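Local coordinates for multidrug resistance protein (Vibrio cholerae, PDB 1YC9) that probably forms a trimeric outer-membrane channel for drug efflux and may contribute to resistance to puromycin, acriflavine and tetraphenylarsonium chloride, at residues A[25-29]-A[39-43]; A[134-138]-A[260-264]; A[146-151]-A[220-224]; A[153-158]-A[212-217]; A[355-359]-A[428-432]. The protein carries 1 engineered substitution. All coordinates share one frame. Numbering follows the deposited sequence.

Interaction 1 of 5, residues A[25-29]-A[39-43]; sequences NWWQR and IEEAL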
# COMPACT_ATOMS: atom_id res chain seq x y z
N ASN A 25 -13.08 -1.20 -26.84
CA ASN A 25 -13.43 0.16 -26.43
C ASN A 25 -14.85 0.22 -25.85
O ASN A 25 -15.70 0.95 -26.32
CB ASN A 25 -13.28 1.13 -27.60
CG ASN A 25 -11.87 1.13 -28.17
OD1 ASN A 25 -10.91 0.89 -27.48
ND2 ASN A 25 -11.76 1.45 -29.45
N TRP A 26 -15.04 -0.52 -24.77
CA TRP A 26 -16.34 -0.80 -24.18
C TRP A 26 -17.12 0.43 -23.70
O TRP A 26 -18.33 0.39 -23.57
CB TRP A 26 -16.17 -1.82 -23.03
CG TRP A 26 -15.09 -1.37 -22.06
CD1 TRP A 26 -13.79 -1.75 -22.06
CD2 TRP A 26 -15.23 -0.40 -20.98
NE1 TRP A 26 -13.10 -1.07 -21.08
CE2 TRP A 26 -13.96 -0.25 -20.39
CE3 TRP A 26 -16.28 0.35 -20.48
CZ2 TRP A 26 -13.72 0.63 -19.31
CZ3 TRP A 26 -16.05 1.22 -19.41
CH2 TRP A 26 -14.79 1.36 -18.84
N TRP A 27 -16.41 1.51 -23.39
CA TRP A 27 -17.02 2.74 -22.90
C TRP A 27 -17.89 3.41 -23.97
O TRP A 27 -18.80 4.20 -23.65
CB TRP A 27 -15.95 3.73 -22.45
CG TRP A 27 -14.88 3.96 -23.47
CD1 TRP A 27 -14.88 4.88 -24.48
CD2 TRP A 27 -13.63 3.26 -23.57
NE1 TRP A 27 -13.71 4.78 -25.20
CE2 TRP A 27 -12.94 3.79 -24.66
CE3 TRP A 27 -13.04 2.20 -22.84
CZ2 TRP A 27 -11.69 3.32 -25.05
CZ3 TRP A 27 -11.80 1.74 -23.23
CH2 TRP A 27 -11.14 2.30 -24.33
N GLN A 28 -17.61 3.08 -25.24
CA GLN A 28 -18.39 3.61 -26.34
C GLN A 28 -19.85 3.20 -26.28
O GLN A 28 -20.69 3.90 -26.84
CB GLN A 28 -17.76 3.25 -27.71
CG GLN A 28 -16.45 3.96 -27.98
CD GLN A 28 -15.76 3.46 -29.24
OE1 GLN A 28 -16.15 2.44 -29.82
NE2 GLN A 28 -14.72 4.13 -29.63
N ARG A 29 -20.16 2.09 -25.62
CA ARG A 29 -21.53 1.66 -25.54
C ARG A 29 -22.43 2.65 -24.80
O ARG A 29 -23.63 2.61 -24.99
CB ARG A 29 -21.65 0.21 -25.06
CG ARG A 29 -21.97 -0.04 -23.61
CD ARG A 29 -22.23 -1.54 -23.32
NE ARG A 29 -23.63 -1.88 -23.02
CZ ARG A 29 -24.39 -2.75 -23.70
NH1 ARG A 29 -25.64 -2.98 -23.31
NH2 ARG A 29 -23.93 -3.40 -24.78
N ILE A 39 -11.44 9.11 -22.09
CA ILE A 39 -10.71 7.86 -22.02
C ILE A 39 -9.65 7.83 -23.14
O ILE A 39 -8.46 7.53 -22.92
CB ILE A 39 -11.66 6.69 -22.02
CG1 ILE A 39 -12.44 6.71 -20.69
CG2 ILE A 39 -10.92 5.40 -22.21
CD1 ILE A 39 -13.51 5.66 -20.58
N GLU A 40 -10.06 8.21 -24.35
CA GLU A 40 -9.13 8.26 -25.47
C GLU A 40 -7.89 9.11 -25.23
O GLU A 40 -6.80 8.67 -25.52
CB GLU A 40 -9.88 8.68 -26.72
CG GLU A 40 -10.80 7.54 -27.13
CD GLU A 40 -12.00 7.76 -27.98
OE1 GLU A 40 -12.06 8.84 -28.60
OE2 GLU A 40 -12.94 6.93 -27.96
N GLU A 41 -8.07 10.29 -24.64
CA GLU A 41 -6.97 11.17 -24.24
C GLU A 41 -6.00 10.46 -23.29
O GLU A 41 -4.78 10.50 -23.49
CB GLU A 41 -7.49 12.44 -23.54
CG GLU A 41 -8.12 13.48 -24.45
CD GLU A 41 -8.90 14.52 -23.63
OE1 GLU A 41 -8.32 15.16 -22.75
OE2 GLU A 41 -10.12 14.67 -23.83
N ALA A 42 -6.55 9.84 -22.24
CA ALA A 42 -5.77 9.15 -21.23
C ALA A 42 -5.00 7.98 -21.83
O ALA A 42 -3.90 7.73 -21.43
CB ALA A 42 -6.66 8.62 -20.12
N LEU A 43 -5.61 7.24 -22.77
CA LEU A 43 -4.95 6.10 -23.40
C LEU A 43 -3.93 6.47 -24.51
O LEU A 43 -3.17 5.62 -24.96
CB LEU A 43 -6.00 5.13 -23.92
CG LEU A 43 -6.82 4.44 -22.81
CD1 LEU A 43 -7.84 3.46 -23.42
CD2 LEU A 43 -5.97 3.74 -21.74
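Residues 26-29 form a 3-10 turn, defined by the i to i+3 hydrogen bonds Q28 N to N25 O (3.1 Å) and R29 N to W26 O (3.2 Å), whereas 39-43 is α-helical, with L43 N bonded to I39 O at 2.9 Å. The backbones stay well separated: the nearest CA atoms, those of W27 and I39, lie 8.2 Å apart. The W27 indole fills this gap. I39 CG2 sits 3.5 Å from the centroid of its six-membered ring, 8° off the normal, a CH-pi contact over one face, and L43 CD1 approaches W27 CH2 at 3.6 Å. At the ring edge E40 OE2 lies 3.6 Å from W27 NE1 and 3.7 Å from Q28 NE2, polar neighbours without a hydrogen bond between them. By burying W27, this plain packing joins the N-terminal 3-10 segment to helix 33-44 beside the long barrel helices. W26 packs on S144 and T145 of helix 117-183 and on L427 and I430 of helix 398-433, while I39 and A42 rest on I147.

Interaction 2 of 5, residues A[134-138]-A[260-264]; sequences AESVA and ADITA
The methyl group of A260 fits over the backbone of helix 117-183: its CB lies 3.1 Å from A134 O, 4.2 Å from A134 CB, 4.2 Å from CB of V137 (chi1 t) and 4.1 Å from A138 CB. Both segments are regular α-helix, 260-264 being the first turn of helix 260-281, with A138 N bonded to A134 O at 3.0 Å and A264 N to A260 O at 2.8 Å. The local axes run nearly antiparallel, 160° between their N-to-C directions (signed crossing angle -160°), and approach to 8.3 Å. A134 and A260 set the register, with CA atoms just 4.9 Å apart. A second alanine pair follows, A134 CB to A264 CB at 4.0 Å, flanked by T263 CG2 (chi1 m) at 4.0 Å from A134 CB and by E135 CG at 3.9 Å from A264 CB. E135 (chi1 m, chi2 t) sends its carboxylate on to a salt bridge with R268, one turn beyond A264, while D261 points away and pairs with R259. Such spacing is characteristic of close, alanine-mediated antiparallel helix packing, here joining the two sequence repeats of the outer membrane factor. No hydrogen bond crosses between the segments, so the 235 Å² interface depends on small side chains and shape: methyl against methyl and backbone.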
# COMPACT_ATOMS: atom_id res chain seq x y z
N ALA A 134 0.20 -9.20 -19.77
CA ALA A 134 -1.11 -9.25 -19.15
C ALA A 134 -1.30 -8.05 -18.23
O ALA A 134 -2.38 -7.45 -18.20
CB ALA A 134 -1.30 -10.55 -18.38
N GLU A 135 -0.27 -7.68 -17.48
CA GLU A 135 -0.41 -6.55 -16.59
C GLU A 135 -0.57 -5.24 -17.36
O GLU A 135 -1.27 -4.35 -16.88
CB GLU A 135 0.75 -6.49 -15.61
CG GLU A 135 0.64 -7.63 -14.61
CD GLU A 135 1.73 -7.62 -13.57
OE1 GLU A 135 2.80 -7.06 -13.85
OE2 GLU A 135 1.51 -8.18 -12.47
N SER A 136 -0.00 -5.13 -18.54
CA SER A 136 -0.21 -3.94 -19.37
C SER A 136 -1.68 -3.81 -19.80
O SER A 136 -2.22 -2.71 -19.85
CB SER A 136 0.72 -3.88 -20.59
OG SER A 136 0.41 -4.87 -21.51
N VAL A 137 -2.32 -4.94 -20.09
CA VAL A 137 -3.77 -4.94 -20.35
C VAL A 137 -4.54 -4.53 -19.09
O VAL A 137 -5.48 -3.71 -19.15
CB VAL A 137 -4.24 -6.33 -20.86
CG1 VAL A 137 -5.77 -6.41 -21.06
CG2 VAL A 137 -3.49 -6.65 -22.16
N ALA A 138 -4.20 -5.13 -17.94
CA ALA A 138 -4.80 -4.74 -16.66
C ALA A 138 -4.64 -3.23 -16.41
O ALA A 138 -5.58 -2.59 -15.90
CB ALA A 138 -4.24 -5.56 -15.48
N ALA A 260 -6.90 -10.40 -16.93
CA ALA A 260 -5.46 -10.28 -17.08
C ALA A 260 -4.72 -10.56 -15.75
O ALA A 260 -3.63 -11.08 -15.76
CB ALA A 260 -5.08 -8.91 -17.63
N ASP A 261 -5.32 -10.23 -14.61
CA ASP A 261 -4.69 -10.54 -13.29
C ASP A 261 -4.53 -12.03 -13.05
O ASP A 261 -3.50 -12.50 -12.54
CB ASP A 261 -5.41 -9.85 -12.12
CG ASP A 261 -6.90 -10.25 -11.97
OD1 ASP A 261 -7.48 -10.08 -10.87
OD2 ASP A 261 -7.61 -10.76 -12.88
N ILE A 262 -5.54 -12.82 -13.43
CA ILE A 262 -5.45 -14.27 -13.33
C ILE A 262 -4.38 -14.78 -14.31
O ILE A 262 -3.57 -15.63 -13.95
CB ILE A 262 -6.80 -14.96 -13.63
CG1 ILE A 262 -7.80 -14.60 -12.54
CG2 ILE A 262 -6.65 -16.45 -13.77
CD1 ILE A 262 -9.23 -15.04 -12.81
N THR A 263 -4.37 -14.28 -15.54
CA THR A 263 -3.37 -14.69 -16.50
C THR A 263 -1.96 -14.40 -15.97
O THR A 263 -1.09 -15.23 -16.05
CB THR A 263 -3.61 -13.97 -17.78
OG1 THR A 263 -4.90 -14.38 -18.26
CG2 THR A 263 -2.59 -14.36 -18.82
N ALA A 264 -1.77 -13.19 -15.46
CA ALA A 264 -0.45 -12.79 -14.97
C ALA A 264 -0.01 -13.69 -13.84
O ALA A 264 1.11 -14.17 -13.84
CB ALA A 264 -0.46 -11.37 -14.55

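Interaction 3 of 5, residues A[146-151]-A[220-224]; sequences SIANAY and LAALV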
# COMPACT_ATOMS: atom_id res chain seq x y z
N SER A 146 -11.10 3.65 -14.13
CA SER A 146 -10.98 4.71 -13.11
C SER A 146 -11.64 5.99 -13.61
O SER A 146 -12.40 6.60 -12.89
CB SER A 146 -9.52 4.91 -12.69
OG SER A 146 -8.82 5.52 -13.74
N ILE A 147 -11.44 6.32 -14.89
CA ILE A 147 -12.11 7.41 -15.54
C ILE A 147 -13.62 7.23 -15.63
O ILE A 147 -14.38 8.11 -15.24
CB ILE A 147 -11.48 7.69 -16.96
CG1 ILE A 147 -10.05 8.17 -16.84
CG2 ILE A 147 -12.34 8.70 -17.71
CD1 ILE A 147 -9.26 7.96 -18.09
N ALA A 148 -14.10 6.07 -16.08
CA ALA A 148 -15.53 5.82 -16.16
C ALA A 148 -16.22 5.91 -14.80
O ALA A 148 -17.32 6.44 -14.70
CB ALA A 148 -15.78 4.46 -16.78
N ASN A 149 -15.60 5.36 -13.75
CA ASN A 149 -16.15 5.43 -12.40
C ASN A 149 -16.19 6.86 -11.84
O ASN A 149 -17.20 7.24 -11.25
CB ASN A 149 -15.46 4.47 -11.43
CG ASN A 149 -15.92 3.03 -11.64
OD1 ASN A 149 -17.09 2.71 -11.55
ND2 ASN A 149 -14.99 2.17 -11.93
N ALA A 150 -15.17 7.65 -12.17
CA ALA A 150 -15.15 9.06 -11.79
C ALA A 150 -16.26 9.82 -12.54
O ALA A 150 -16.96 10.65 -11.96
CB ALA A 150 -13.79 9.65 -11.98
N TYR A 151 -16.50 9.40 -13.79
CA TYR A 151 -17.54 9.94 -14.62
C TYR A 151 -18.93 9.59 -14.13
O TYR A 151 -19.83 10.44 -14.12
CB TYR A 151 -17.32 9.49 -16.07
CG TYR A 151 -17.96 10.37 -17.12
CD1 TYR A 151 -17.41 11.60 -17.45
CD2 TYR A 151 -19.09 9.94 -17.81
CE1 TYR A 151 -17.98 12.41 -18.43
CE2 TYR A 151 -19.66 10.72 -18.78
CZ TYR A 151 -19.10 11.95 -19.09
OH TYR A 151 -19.68 12.70 -20.04
N LEU A 220 -11.20 14.17 -12.67
CA LEU A 220 -11.22 13.70 -14.06
C LEU A 220 -10.08 14.28 -14.88
O LEU A 220 -9.40 13.55 -15.59
CB LEU A 220 -12.56 13.99 -14.73
CG LEU A 220 -13.73 13.09 -14.37
CD1 LEU A 220 -15.14 13.69 -14.69
CD2 LEU A 220 -13.59 11.69 -15.06
N ALA A 221 -9.80 15.57 -14.74
CA ALA A 221 -8.68 16.17 -15.41
C ALA A 221 -7.38 15.45 -15.04
O ALA A 221 -6.58 15.13 -15.92
CB ALA A 221 -8.57 17.65 -15.07
N ALA A 222 -7.16 15.21 -13.74
CA ALA A 222 -5.97 14.53 -13.27
C ALA A 222 -5.89 13.08 -13.80
O ALA A 222 -4.81 12.60 -14.21
CB ALA A 222 -5.90 14.54 -11.74
N LEU A 223 -7.04 12.43 -13.84
CA LEU A 223 -7.12 11.02 -14.28
C LEU A 223 -6.72 10.87 -15.73
O LEU A 223 -6.22 9.79 -16.09
CB LEU A 223 -8.49 10.38 -14.05
CG LEU A 223 -8.77 10.04 -12.59
CD1 LEU A 223 -10.24 9.76 -12.37
CD2 LEU A 223 -7.97 8.84 -12.11
N VAL A 224 -6.89 11.92 -16.54
CA VAL A 224 -6.49 11.87 -17.92
C VAL A 224 -5.14 12.55 -18.14
O VAL A 224 -4.74 12.80 -19.27
CB VAL A 224 -7.61 12.35 -18.90
CG1 VAL A 224 -8.90 11.65 -18.56
CG2 VAL A 224 -7.80 13.84 -18.85
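Helices 117-183 and 189-223 form an antiparallel helical hairpin, part of the α-helical barrel characteristic of outer membrane factors, and this contact lies where the second helix ends. The antiparallel course shows in the register: I147 is nearest L223 (CA to CA 6.3 Å) and A150, one turn later, is nearest L220 (6.5 Å). L220, L223 and I147 have the most surface buried here, 78, 68 and 63 Å². L220 reaches across with its CD2 atom, which lies 3.7 Å from both I147 O and A150 CB and 3.9 Å from Y151 N; its other methyl, CD1, meets Y151 CD1 at 4.1 Å. The CA-to-CB bond of L223 points toward helix 117-183, and its methyls part, CD1 to A150 CB (3.6 Å) and CD2 to S146 OG (3.8 Å). The S146 hydroxyl is hydrogen-bonded to I143 O in its own helix, and L223 CD2 merely packs against it. I147 fills the space beside both leucines, with CG2 4.2 Å from L220 CD2 and CG1 3.9 Å from L223 CB; it also packs on I39 and A42 of helix 33-44. Y151 OH is held by D32 and Q34. At the helix end V224 is the first residue to leave helical phi/psi, although its N still bonds L220 O at 3.1 Å, and its CG1 closes the interface 3.7 Å from I147 CD1.

Interaction 4 of 5, residues A[153-158]-A[212-217]; sequences ELARLY and SIQLQK
This is antiparallel helix-helix packing within the hairpin of helices 117-183 and 189-223, part of the α-helical barrel of outer membrane factors: L154, L157 and I213 pack beside the aliphatic part of Q216. Both segments are α-helix; the local axes approach to 9.5 Å with a signed crossing angle of -162°. CA atoms pair at 6.0 Å for both L154-Q216 and L157-I213. L157 (mt) places CB 3.6 Å from I213 CG1 and CD2 3.8 Å from S212 CB. L154 (tp) brings CD1 to 4.1 Å from I213 CG2 and 4.0 Å from Q216 CB. Y158, with chi1 near -94°, lays its ring beneath I213 CD1 (mt), 4.2 Å from the centroid and 10° off the normal, a CH-pi contact. K217 (mttt) donates from NZ to Y158 OH at 2.9 Å. Within its helix E153 OE2 bridges R156 NE at 2.8 Å. The loop after helix 189-223 packs I234 on L154 and P237 on Y158, while Q214 and L215 touch T361 and D358 of the second subunit.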
# COMPACT_ATOMS: atom_id res chain seq x y z
N GLU A 153 -19.66 9.14 -11.08
CA GLU A 153 -19.88 9.98 -9.95
C GLU A 153 -20.24 11.39 -10.39
O GLU A 153 -21.12 12.01 -9.80
CB GLU A 153 -18.63 9.98 -9.08
CG GLU A 153 -18.71 10.89 -7.85
CD GLU A 153 -19.82 10.57 -6.87
OE1 GLU A 153 -19.95 11.39 -5.95
OE2 GLU A 153 -20.62 9.59 -6.97
N LEU A 154 -19.55 11.89 -11.41
CA LEU A 154 -19.87 13.21 -11.97
C LEU A 154 -21.36 13.24 -12.37
O LEU A 154 -22.07 14.18 -12.05
CB LEU A 154 -18.98 13.55 -13.16
CG LEU A 154 -19.17 14.94 -13.72
CD1 LEU A 154 -18.76 15.99 -12.68
CD2 LEU A 154 -18.38 15.15 -14.97
N ALA A 155 -21.82 12.20 -13.04
CA ALA A 155 -23.22 12.13 -13.49
C ALA A 155 -24.20 12.13 -12.32
O ALA A 155 -25.29 12.77 -12.39
CB ALA A 155 -23.45 10.91 -14.35
N ARG A 156 -23.84 11.35 -11.28
CA ARG A 156 -24.62 11.24 -10.08
C ARG A 156 -24.72 12.61 -9.42
O ARG A 156 -25.80 12.98 -8.93
CB ARG A 156 -24.01 10.27 -9.10
CG ARG A 156 -24.91 9.87 -7.95
CD ARG A 156 -24.24 9.10 -6.82
NE ARG A 156 -23.27 9.93 -6.15
CZ ARG A 156 -23.54 10.83 -5.21
NH1 ARG A 156 -22.57 11.56 -4.70
NH2 ARG A 156 -24.78 11.03 -4.79
N LEU A 157 -23.61 13.32 -9.39
CA LEU A 157 -23.57 14.65 -8.79
C LEU A 157 -24.47 15.63 -9.55
O LEU A 157 -25.23 16.42 -8.93
CB LEU A 157 -22.14 15.16 -8.69
CG LEU A 157 -21.37 14.44 -7.60
CD1 LEU A 157 -19.87 14.74 -7.78
CD2 LEU A 157 -21.87 14.80 -6.20
N TYR A 158 -24.40 15.61 -10.87
CA TYR A 158 -25.23 16.48 -11.71
C TYR A 158 -26.70 16.15 -11.52
O TYR A 158 -27.52 17.05 -11.45
CB TYR A 158 -24.87 16.40 -13.20
CG TYR A 158 -23.90 17.42 -13.68
CD1 TYR A 158 -22.54 17.12 -13.80
CD2 TYR A 158 -24.32 18.69 -14.04
CE1 TYR A 158 -21.64 18.03 -14.27
CE2 TYR A 158 -23.38 19.66 -14.52
CZ TYR A 158 -22.04 19.30 -14.63
OH TYR A 158 -21.10 20.16 -15.08
N SER A 212 -18.66 19.72 -5.00
CA SER A 212 -18.34 18.34 -5.37
C SER A 212 -18.23 18.14 -6.88
O SER A 212 -17.33 17.44 -7.36
CB SER A 212 -19.37 17.37 -4.81
OG SER A 212 -19.42 17.45 -3.40
N ILE A 213 -19.12 18.75 -7.63
CA ILE A 213 -19.06 18.67 -9.10
C ILE A 213 -17.74 19.19 -9.59
O ILE A 213 -17.07 18.56 -10.43
CB ILE A 213 -20.26 19.40 -9.77
CG1 ILE A 213 -21.52 18.58 -9.61
CG2 ILE A 213 -19.96 19.69 -11.26
CD1 ILE A 213 -22.87 19.25 -10.03
N GLN A 214 -17.33 20.36 -9.09
CA GLN A 214 -16.08 20.93 -9.53
C GLN A 214 -14.87 20.11 -9.09
O GLN A 214 -13.96 19.92 -9.87
CB GLN A 214 -15.92 22.38 -9.09
CG GLN A 214 -14.61 23.01 -9.56
CD GLN A 214 -14.51 23.13 -11.09
OE1 GLN A 214 -13.50 22.68 -11.70
NE2 GLN A 214 -15.55 23.68 -11.72
N LEU A 215 -14.90 19.59 -7.86
CA LEU A 215 -13.88 18.68 -7.40
C LEU A 215 -13.80 17.44 -8.26
O LEU A 215 -12.71 16.96 -8.57
CB LEU A 215 -14.14 18.25 -5.95
CG LEU A 215 -14.00 19.37 -4.91
CD1 LEU A 215 -14.38 18.83 -3.56
CD2 LEU A 215 -12.57 20.01 -4.92
N GLN A 216 -14.94 16.93 -8.66
CA GLN A 216 -14.97 15.75 -9.50
C GLN A 216 -14.42 16.03 -10.91
O GLN A 216 -13.72 15.21 -11.49
CB GLN A 216 -16.36 15.21 -9.60
CG GLN A 216 -16.35 13.78 -10.13
CD GLN A 216 -15.78 12.74 -9.13
OE1 GLN A 216 -15.54 11.64 -9.53
NE2 GLN A 216 -15.57 13.12 -7.87
N LYS A 217 -14.68 17.21 -11.44
CA LYS A 217 -14.04 17.63 -12.69
C LYS A 217 -12.52 17.75 -12.59
O LYS A 217 -11.79 17.37 -13.51
CB LYS A 217 -14.59 18.96 -13.19
CG LYS A 217 -16.02 18.89 -13.65
CD LYS A 217 -16.56 20.31 -13.90
CE LYS A 217 -17.96 20.20 -14.48
NZ LYS A 217 -18.52 21.49 -14.89

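Interaction 5 of 5, residues A[355-359]-A[428-432]; sequences EIADV and ALIHA. Unlike the reference sequence in segment 355-359: I356 (reference Val).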
# COMPACT_ATOMS: atom_id res chain seq x y z
N GLU A 355 -15.67 -10.88 -6.89
CA GLU A 355 -16.01 -9.64 -7.58
C GLU A 355 -17.19 -9.85 -8.53
O GLU A 355 -18.17 -9.06 -8.51
CB GLU A 355 -14.82 -9.10 -8.33
CG GLU A 355 -13.85 -8.36 -7.42
CD GLU A 355 -12.50 -8.10 -8.06
OE1 GLU A 355 -12.40 -8.14 -9.31
OE2 GLU A 355 -11.55 -7.79 -7.29
N ILE A 356 -17.12 -10.94 -9.27
CA ILE A 356 -18.24 -11.31 -10.17
C ILE A 356 -19.49 -11.67 -9.40
O ILE A 356 -20.58 -11.22 -9.77
CB ILE A 356 -17.86 -12.48 -11.10
CG1 ILE A 356 -16.75 -12.01 -12.01
CG2 ILE A 356 -19.09 -12.87 -12.00
CD1 ILE A 356 -15.86 -13.12 -12.55
N ALA A 357 -19.35 -12.42 -8.29
CA ALA A 357 -20.47 -12.74 -7.45
C ALA A 357 -21.17 -11.50 -6.92
O ALA A 357 -22.40 -11.48 -6.85
CB ALA A 357 -20.10 -13.66 -6.30
N ASP A 358 -20.39 -10.47 -6.57
CA ASP A 358 -20.94 -9.23 -6.01
C ASP A 358 -21.68 -8.45 -7.08
O ASP A 358 -22.77 -7.94 -6.83
CB ASP A 358 -19.87 -8.35 -5.41
CG ASP A 358 -19.49 -8.74 -3.98
OD1 ASP A 358 -19.89 -9.81 -3.50
OD2 ASP A 358 -18.74 -8.03 -3.27
N VAL A 359 -21.12 -8.38 -8.27
CA VAL A 359 -21.78 -7.68 -9.37
C VAL A 359 -23.15 -8.33 -9.66
O VAL A 359 -24.15 -7.63 -9.81
CB VAL A 359 -20.96 -7.64 -10.67
CG1 VAL A 359 -21.83 -7.04 -11.80
CG2 VAL A 359 -19.67 -6.86 -10.49
N ALA A 428 -18.89 -2.04 -13.03
CA ALA A 428 -18.36 -3.07 -12.14
C ALA A 428 -18.32 -4.44 -12.85
O ALA A 428 -17.42 -5.25 -12.64
CB ALA A 428 -19.21 -3.19 -10.95
N LEU A 429 -19.28 -4.67 -13.72
CA LEU A 429 -19.30 -5.92 -14.47
C LEU A 429 -18.14 -5.93 -15.45
O LEU A 429 -17.49 -6.96 -15.63
CB LEU A 429 -20.64 -6.06 -15.23
CG LEU A 429 -20.77 -7.29 -16.17
CD1 LEU A 429 -20.73 -8.55 -15.36
CD2 LEU A 429 -22.10 -7.19 -16.94
N ILE A 430 -17.93 -4.82 -16.15
CA ILE A 430 -16.88 -4.74 -17.12
C ILE A 430 -15.56 -4.97 -16.42
O ILE A 430 -14.74 -5.76 -16.87
CB ILE A 430 -16.92 -3.40 -17.84
CG1 ILE A 430 -18.10 -3.40 -18.82
CG2 ILE A 430 -15.66 -3.15 -18.55
CD1 ILE A 430 -18.34 -2.12 -19.51
N HIS A 431 -15.38 -4.33 -15.27
CA HIS A 431 -14.17 -4.53 -14.48
C HIS A 431 -14.00 -5.99 -14.02
O HIS A 431 -12.90 -6.57 -14.12
CB HIS A 431 -14.13 -3.55 -13.34
CG HIS A 431 -12.83 -3.52 -12.63
ND1 HIS A 431 -12.50 -4.46 -11.69
CD2 HIS A 431 -11.75 -2.72 -12.79
CE1 HIS A 431 -11.28 -4.21 -11.26
NE2 HIS A 431 -10.80 -3.17 -11.92
N ALA A 432 -15.07 -6.60 -13.58
CA ALA A 432 -15.04 -7.94 -13.01
C ALA A 432 -14.73 -8.96 -14.09
O ALA A 432 -14.09 -9.97 -13.83
CB ALA A 432 -16.34 -8.28 -12.36
O HOH W 1 -13.63 -6.31 -10.43
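E355 begins the contact by pointing its CA-to-CB bond toward helix 398-433, its CB 4.4 Å from A432 CB. Its carboxylate OE1 is too far from H431 ND1 (4.4 Å) for a direct bond; a water fills the gap, donating to E355 OE1 at 2.5 Å and hydrogen-bonded to H431 ND1, also at 2.5 Å. The charge of E355 is met by a salt bridge to R259, which also bonds A432 O. I356, an isoleucine where the reference sequence has valine, sets CG1 3.8 Å from A432 CB. D358 bonds N218 of the third subunit. One turn on from E355, V359 has the largest buried area of the contact, 76 Å²: in its t rotamer CG2 reaches A428 CB (3.7 Å), A428 O (3.5 Å) and A432 CB (4.1 Å), and CG1 reaches L429 CB (3.8 Å). The register, I356-A432 at 5.4 Å and V359-L429 at 5.9 Å between CA atoms, runs antiparallel, and the local axes cross at -159° with 9.2 Å between them. The pair belongs to the helical hairpin of the second repeat, 326-391 with 398-433; H431 rests on L141 and T145 of helix 117-183, and I430 on W26.

Interactions 3 and 4 are successive contacts along one hairpin, their centres 11 Å apart and L220 CD1 touching L154 CD2 at 3.6 Å. Interaction 1 packs against interaction 3 through A42 CB and I147 CD1 (3.4 Å) and reaches interaction 5 through W26 CE3 and I430 CD1 (3.4 Å), so the N-terminal segment bridges the two repeats. Interaction 2 also uses helix 117-183 but touches none of the others; its centre is 16 Å from that of interaction 5. Between subunits, L215 of interaction 4 meets D358 of interaction 5 in a neighbouring copy, joining hairpins around the trimer. A bound mercury ion lies about 10 Å from the L43 side chain.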